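Local coordinates for protein beta-lactamase (Burkholderia cenocepacia, PDB 5E2G) that probably hydrolyses the ring amide of beta-lactams to give substituted beta-amino acids, as a serine hydrolase of the class C beta-lactamase family, at residues 197-208 with 315-323. Residues are numbered along the deposited sequence; the frame is centred on the assembly and turned at random.
Sequences YAQGYTKDGKPV and GSTGGFSTY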
ATOM      1  N   TYR A 197      13.328   2.746  14.509  1.00 27.58           N
ATOM      2  CA  TYR A 197      12.969   1.676  13.583  1.00 26.96           C
ATOM      3  C   TYR A 197      12.721   0.398  14.373  1.00 27.88           C
ATOM      4  O   TYR A 197      13.655  -0.184  14.931  1.00 31.83           O
ATOM      5  CB  TYR A 197      14.094   1.512  12.564  1.00 22.16           C
ATOM      6  CG  TYR A 197      13.810   0.699  11.315  1.00 24.30           C
ATOM      7  CD1 TYR A 197      12.767  -0.215  11.256  1.00 26.01           C
ATOM      8  CD2 TYR A 197      14.619   0.841  10.192  1.00 24.85           C
ATOM      9  CE1 TYR A 197      12.535  -0.964  10.109  1.00 25.16           C
ATOM     10  CE2 TYR A 197      14.395   0.102   9.048  1.00 23.65           C
ATOM     11  CZ  TYR A 197      13.353  -0.799   9.010  1.00 23.23           C
ATOM     12  OH  TYR A 197      13.137  -1.532   7.869  1.00 23.73           O
ATOM     13  N   ALA A 198      11.467  -0.045  14.418  1.00 26.90           N
ATOM     14  CA  ALA A 198      11.125  -1.248  15.157  1.00 21.69           C
ATOM     15  C   ALA A 198      11.815  -2.466  14.548  1.00 25.29           C
ATOM     16  O   ALA A 198      12.261  -2.452  13.401  1.00 24.60           O
ATOM     17  CB  ALA A 198       9.612  -1.455  15.177  1.00 23.40           C
ATOM     18  N   GLN A 199      11.914  -3.530  15.340  1.00 27.39           N
ATOM     19  CA  GLN A 199      12.460  -4.793  14.866  1.00 28.51           C
ATOM     20  C   GLN A 199      11.319  -5.701  14.429  1.00 26.06           C
ATOM     21  O   GLN A 199      10.348  -5.886  15.168  1.00 23.99           O
ATOM     22  CB  GLN A 199      13.297  -5.476  15.949  1.00 34.19           C
ATOM     23  CG  GLN A 199      13.769  -6.883  15.583  1.00 40.24           C
ATOM     24  CD  GLN A 199      14.950  -6.904  14.621  1.00 45.05           C
ATOM     25  OE1 GLN A 199      14.868  -7.475  13.534  1.00 41.53           O
ATOM     26  NE2 GLN A 199      16.065  -6.301  15.033  1.00 51.89           N
ATOM     27  N   GLY A 200      11.430  -6.247  13.224  1.00 25.23           N
ATOM     28  CA  GLY A 200      10.480  -7.239  12.779  1.00 27.94           C
ATOM     29  C   GLY A 200      10.823  -8.618  13.293  1.00 31.97           C
ATOM     30  O   GLY A 200      11.942  -8.887  13.730  1.00 33.66           O
ATOM     31  N   TYR A 201       9.833  -9.504  13.257  1.00 30.71           N
ATOM     32  CA  TYR A 201      10.015 -10.859  13.749  1.00 28.87           C
ATOM     33  C   TYR A 201       9.284 -11.829  12.844  1.00 28.26           C
ATOM     34  O   TYR A 201       8.095 -11.650  12.563  1.00 29.09           O
ATOM     35  CB  TYR A 201       9.528 -10.978  15.193  1.00 32.90           C
ATOM     36  CG  TYR A 201      10.391 -10.163  16.122  1.00 37.23           C
ATOM     37  CD1 TYR A 201      10.011  -8.889  16.526  1.00 37.78           C
ATOM     38  CD2 TYR A 201      11.615 -10.651  16.558  1.00 40.19           C
ATOM     39  CE1 TYR A 201      10.818  -8.132  17.359  1.00 40.06           C
ATOM     40  CE2 TYR A 201      12.426  -9.906  17.390  1.00 40.70           C
ATOM     41  CZ  TYR A 201      12.027  -8.649  17.788  1.00 41.11           C
ATOM     42  OH  TYR A 201      12.844  -7.910  18.616  1.00 41.44           O
ATOM     43  N   THR A 202      10.006 -12.841  12.379  1.00 28.59           N
ATOM     44  CA  THR A 202       9.422 -13.847  11.514  1.00 30.66           C
ATOM     45  C   THR A 202       8.384 -14.653  12.287  1.00 34.65           C
ATOM     46  O   THR A 202       8.174 -14.462  13.486  1.00 35.16           O
ATOM     47  CB  THR A 202      10.513 -14.750  10.952  1.00 34.32           C
ATOM     48  OG1 THR A 202      11.173 -15.415  12.032  1.00 38.97           O
ATOM     49  CG2 THR A 202      11.533 -13.924  10.211  1.00 31.41           C
ATOM     50  N   LYS A 203       7.710 -15.565  11.580  1.00 37.52           N
ATOM     51  CA  LYS A 203       6.717 -16.414  12.229  1.00 39.30           C
ATOM     52  C   LYS A 203       7.340 -17.303  13.299  1.00 43.86           C
ATOM     53  O   LYS A 203       6.640 -17.738  14.220  1.00 43.76           O
ATOM     54  CB  LYS A 203       5.995 -17.274  11.193  1.00 37.68           C
ATOM     55  CG  LYS A 203       5.399 -16.510  10.032  1.00 38.12           C
ATOM     56  CD  LYS A 203       4.765 -17.466   9.031  1.00 40.63           C
ATOM     57  CE  LYS A 203       3.836 -16.752   8.063  1.00 38.96           C
ATOM     58  NZ  LYS A 203       4.553 -15.740   7.236  1.00 39.90           N
ATOM     59  N   ASP A 204       8.638 -17.587  13.193  1.00 49.16           N
ATOM     60  CA  ASP A 204       9.332 -18.341  14.228  1.00 54.05           C
ATOM     61  C   ASP A 204       9.613 -17.499  15.458  1.00 51.35           C
ATOM     62  O   ASP A 204       9.691 -18.035  16.569  1.00 52.88           O
ATOM     63  CB  ASP A 204      10.660 -18.882  13.701  1.00 66.10           C
ATOM     64  CG  ASP A 204      10.482 -19.927  12.631  1.00 77.23           C
ATOM     65  OD1 ASP A 204       9.372 -20.000  12.056  1.00 80.16           O
ATOM     66  OD2 ASP A 204      11.457 -20.663  12.355  1.00 80.93           O
ATOM     67  N   GLY A 205       9.778 -16.193  15.281  1.00 47.42           N
ATOM     68  CA  GLY A 205      10.286 -15.323  16.318  1.00 44.06           C
ATOM     69  C   GLY A 205      11.678 -14.806  16.046  1.00 40.39           C
ATOM     70  O   GLY A 205      12.203 -14.026  16.851  1.00 38.82           O
ATOM     71  N   LYS A 206      12.292 -15.219  14.946  1.00 42.22           N
ATOM     72  CA  LYS A 206      13.614 -14.731  14.593  1.00 46.15           C
ATOM     73  C   LYS A 206      13.521 -13.261  14.197  1.00 43.99           C
ATOM     74  O   LYS A 206      12.630 -12.886  13.424  1.00 46.61           O
ATOM     75  CB  LYS A 206      14.195 -15.577  13.462  1.00 54.04           C
ATOM     76  CG  LYS A 206      14.332 -17.053  13.836  1.00 62.97           C
ATOM     77  CD  LYS A 206      14.088 -18.000  12.652  1.00 70.33           C
ATOM     78  CE  LYS A 206      15.311 -18.122  11.737  1.00 75.00           C
ATOM     79  NZ  LYS A 206      15.184 -19.194  10.692  1.00 74.11           N
ATOM     80  N   PRO A 207      14.385 -12.404  14.719  1.00 37.93           N
ATOM     81  CA  PRO A 207      14.319 -10.987  14.372  1.00 37.21           C
ATOM     82  C   PRO A 207      14.820 -10.744  12.964  1.00 38.81           C
ATOM     83  O   PRO A 207      15.733 -11.416  12.477  1.00 40.88           O
ATOM     84  CB  PRO A 207      15.240 -10.330  15.402  1.00 40.15           C
ATOM     85  CG  PRO A 207      16.218 -11.385  15.725  1.00 43.62           C
ATOM     86  CD  PRO A 207      15.478 -12.690  15.658  1.00 41.85           C
ATOM     87  N   VAL A 208      14.224  -9.746  12.319  1.00 35.87           N
ATOM     88  CA  VAL A 208      14.491  -9.502  10.908  1.00 38.28           C
ATOM     89  C   VAL A 208      14.069  -8.082  10.554  1.00 40.28           C
ATOM     90  O   VAL A 208      13.100  -7.556  11.096  1.00 39.45           O
ATOM     91  CB  VAL A 208      13.765 -10.554  10.039  1.00 41.86           C
ATOM     92  CG1 VAL A 208      12.253 -10.463  10.229  1.00 39.95           C
ATOM     93  CG2 VAL A 208      14.140 -10.406   8.591  1.00 42.75           C
ATOM     94  N   GLY A 315      -0.286  -5.349   3.516  1.00 13.90           N
ATOM     95  CA  GLY A 315       1.154  -5.333   3.357  1.00 15.54           C
ATOM     96  C   GLY A 315       1.820  -6.346   4.264  1.00 16.70           C
ATOM     97  O   GLY A 315       1.442  -6.467   5.433  1.00 17.67           O
ATOM     98  N   SER A 316       2.799  -7.089   3.743  1.00 17.94           N
ATOM     99  CA  SER A 316       3.489  -8.105   4.534  1.00 20.73           C
ATOM    100  C   SER A 316       4.951  -8.153   4.128  1.00 27.86           C
ATOM    101  O   SER A 316       5.263  -8.485   2.979  1.00 30.25           O
ATOM    102  CB  SER A 316       2.859  -9.487   4.351  1.00 21.70           C
ATOM    103  OG  SER A 316       1.545  -9.545   4.878  1.00 26.57           O
ATOM    104  N   THR A 317       5.841  -7.841   5.071  1.00 25.34           N
ATOM    105  CA  THR A 317       7.254  -8.143   4.927  1.00 21.48           C
ATOM    106  C   THR A 317       7.609  -9.333   5.816  1.00 21.62           C
ATOM    107  O   THR A 317       6.770  -9.892   6.523  1.00 22.36           O
ATOM    108  CB  THR A 317       8.111  -6.924   5.266  1.00 21.62           C
ATOM    109  OG1 THR A 317       7.903  -6.556   6.635  1.00 24.59           O
ATOM    110  CG2 THR A 317       7.748  -5.764   4.376  1.00 22.46           C
ATOM    111  N   GLY A 318       8.883  -9.722   5.771  1.00 24.18           N
ATOM    112  CA  GLY A 318       9.325 -10.870   6.541  1.00 26.87           C
ATOM    113  C   GLY A 318       9.042 -10.749   8.023  1.00 24.16           C
ATOM    114  O   GLY A 318       8.824 -11.759   8.694  1.00 26.59           O
ATOM    115  N   GLY A 319       9.016  -9.525   8.549  1.00 22.07           N
ATOM    116  CA  GLY A 319       8.855  -9.341   9.976  1.00 20.72           C
ATOM    117  C   GLY A 319       7.673  -8.507  10.418  1.00 24.62           C
ATOM    118  O   GLY A 319       7.443  -8.379  11.623  1.00 25.92           O
ATOM    119  N   PHE A 320       6.912  -7.942   9.477  1.00 22.78           N
ATOM    120  CA  PHE A 320       5.877  -6.963   9.793  1.00 22.57           C
ATOM    121  C   PHE A 320       4.561  -7.296   9.089  1.00 22.71           C
ATOM    122  O   PHE A 320       4.534  -7.939   8.038  1.00 20.24           O
ATOM    123  CB  PHE A 320       6.297  -5.544   9.387  1.00 20.47           C
ATOM    124  CG  PHE A 320       7.493  -5.004  10.133  1.00 21.85           C
ATOM    125  CD1 PHE A 320       8.781  -5.404   9.804  1.00 22.84           C
ATOM    126  CD2 PHE A 320       7.331  -4.051  11.131  1.00 24.53           C
ATOM    127  CE1 PHE A 320       9.882  -4.887  10.479  1.00 23.03           C
ATOM    128  CE2 PHE A 320       8.431  -3.530  11.807  1.00 19.33           C
ATOM    129  CZ  PHE A 320       9.706  -3.949  11.477  1.00 20.25           C
ATOM    130  N   SER A 321       3.461  -6.797   9.659  1.00 24.93           N
ATOM    131  CA  SER A 321       2.125  -6.974   9.096  1.00 21.81           C
ATOM    132  C   SER A 321       1.368  -5.651   9.119  1.00 19.32           C
ATOM    133  O   SER A 321       1.303  -4.991  10.158  1.00 21.89           O
ATOM    134  CB  SER A 321       1.337  -8.037   9.868  1.00 22.71           C
ATOM    135  OG  SER A 321       1.932  -9.314   9.737  1.00 24.42           O
ATOM    136  N   THR A 322       0.768  -5.290   7.984  1.00 16.83           N
ATOM    137  CA  THR A 322       0.095  -4.012   7.804  1.00 18.04           C
ATOM    138  C   THR A 322      -1.283  -4.222   7.193  1.00 18.25           C
ATOM    139  O   THR A 322      -1.479  -5.118   6.371  1.00 20.40           O
ATOM    140  CB  THR A 322       0.912  -3.100   6.886  1.00 17.84           C
ATOM    141  OG1 THR A 322       2.275  -3.126   7.308  1.00 21.74           O
ATOM    142  CG2 THR A 322       0.399  -1.667   6.927  1.00 15.77           C
ATOM    143  N   TYR A 323      -2.234  -3.374   7.583  1.00 15.66           N
ATOM    144  CA  TYR A 323      -3.543  -3.330   6.945  1.00 14.29           C
ATOM    145  C   TYR A 323      -4.073  -1.909   7.006  1.00 14.10           C
ATOM    146  O   TYR A 323      -3.926  -1.233   8.024  1.00 15.59           O
ATOM    147  CB  TYR A 323      -4.550  -4.281   7.612  1.00 18.16           C
ATOM    148  CG  TYR A 323      -5.878  -4.379   6.882  1.00 15.20           C
ATOM    149  CD1 TYR A 323      -5.939  -4.826   5.566  1.00 13.96           C
ATOM    150  CD2 TYR A 323      -7.063  -4.033   7.509  1.00 16.80           C
ATOM    151  CE1 TYR A 323      -7.152  -4.919   4.887  1.00 17.61           C
ATOM    152  CE2 TYR A 323      -8.282  -4.130   6.842  1.00 19.47           C
ATOM    153  CZ  TYR A 323      -8.319  -4.571   5.532  1.00 17.56           C
ATOM    154  OH  TYR A 323      -9.521  -4.665   4.875  1.00 18.84           O
TER
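Tyr201 N donates a hydrogen bond of 3.1 Å to Gly319 O, the one conventional backbone bond that crosses between 197-208 and 315-323. It is nearly straight (162° at the hydrogen). Two CA-H...O contacts continue from it toward Thr202. Gly319 CA approaches Tyr201 O at 3.5 Å, and Thr202 CA approaches Gly318 O at 3.6 Å.

Phe320 and Val208 add van der Waals contacts. The ring of Phe320 reaches the backbone of 198-200, with Phe320 CE1 3.3 Å from Gly200 CA. Its CG lies anti to its own carbonyl carbon (chi1 -64°), which sends the ring toward that chain. Ala198 O lies in the plane of the Phe320 ring at its edge, 3.5 Å from Phe320 CZ; its hydrogen bond comes from Arg209 NE. Ala198 CB touches Phe320 CE2, and Phe320 CZ sits at the edge of the Tyr197 ring. Phe58 and Glu59 of strand 58-59 also touch Phe320. On the other flank, Val208 CG1 rests 3.6 Å from Gly319 CA.

Within 197-208, Val208 N bonds to Gly200 O. Lys206 O accepts from both Thr202 N and Thr202 OG1. These bonds close the small hairpin that presents Gly200 and Val208 to the turn.

The contact joins this hairpin to the turn between strands 309-316 and 321-327 of the main sheet. Gly315 probably belongs to the KTG-type motif of serine beta-lactamases, which would place the turn near the active site. The backbones meet at glycines, with Gly200 CA and Gly319 CA 3.9 Å apart, so backbone bonding and the Phe320 ring together hold turn to hairpin.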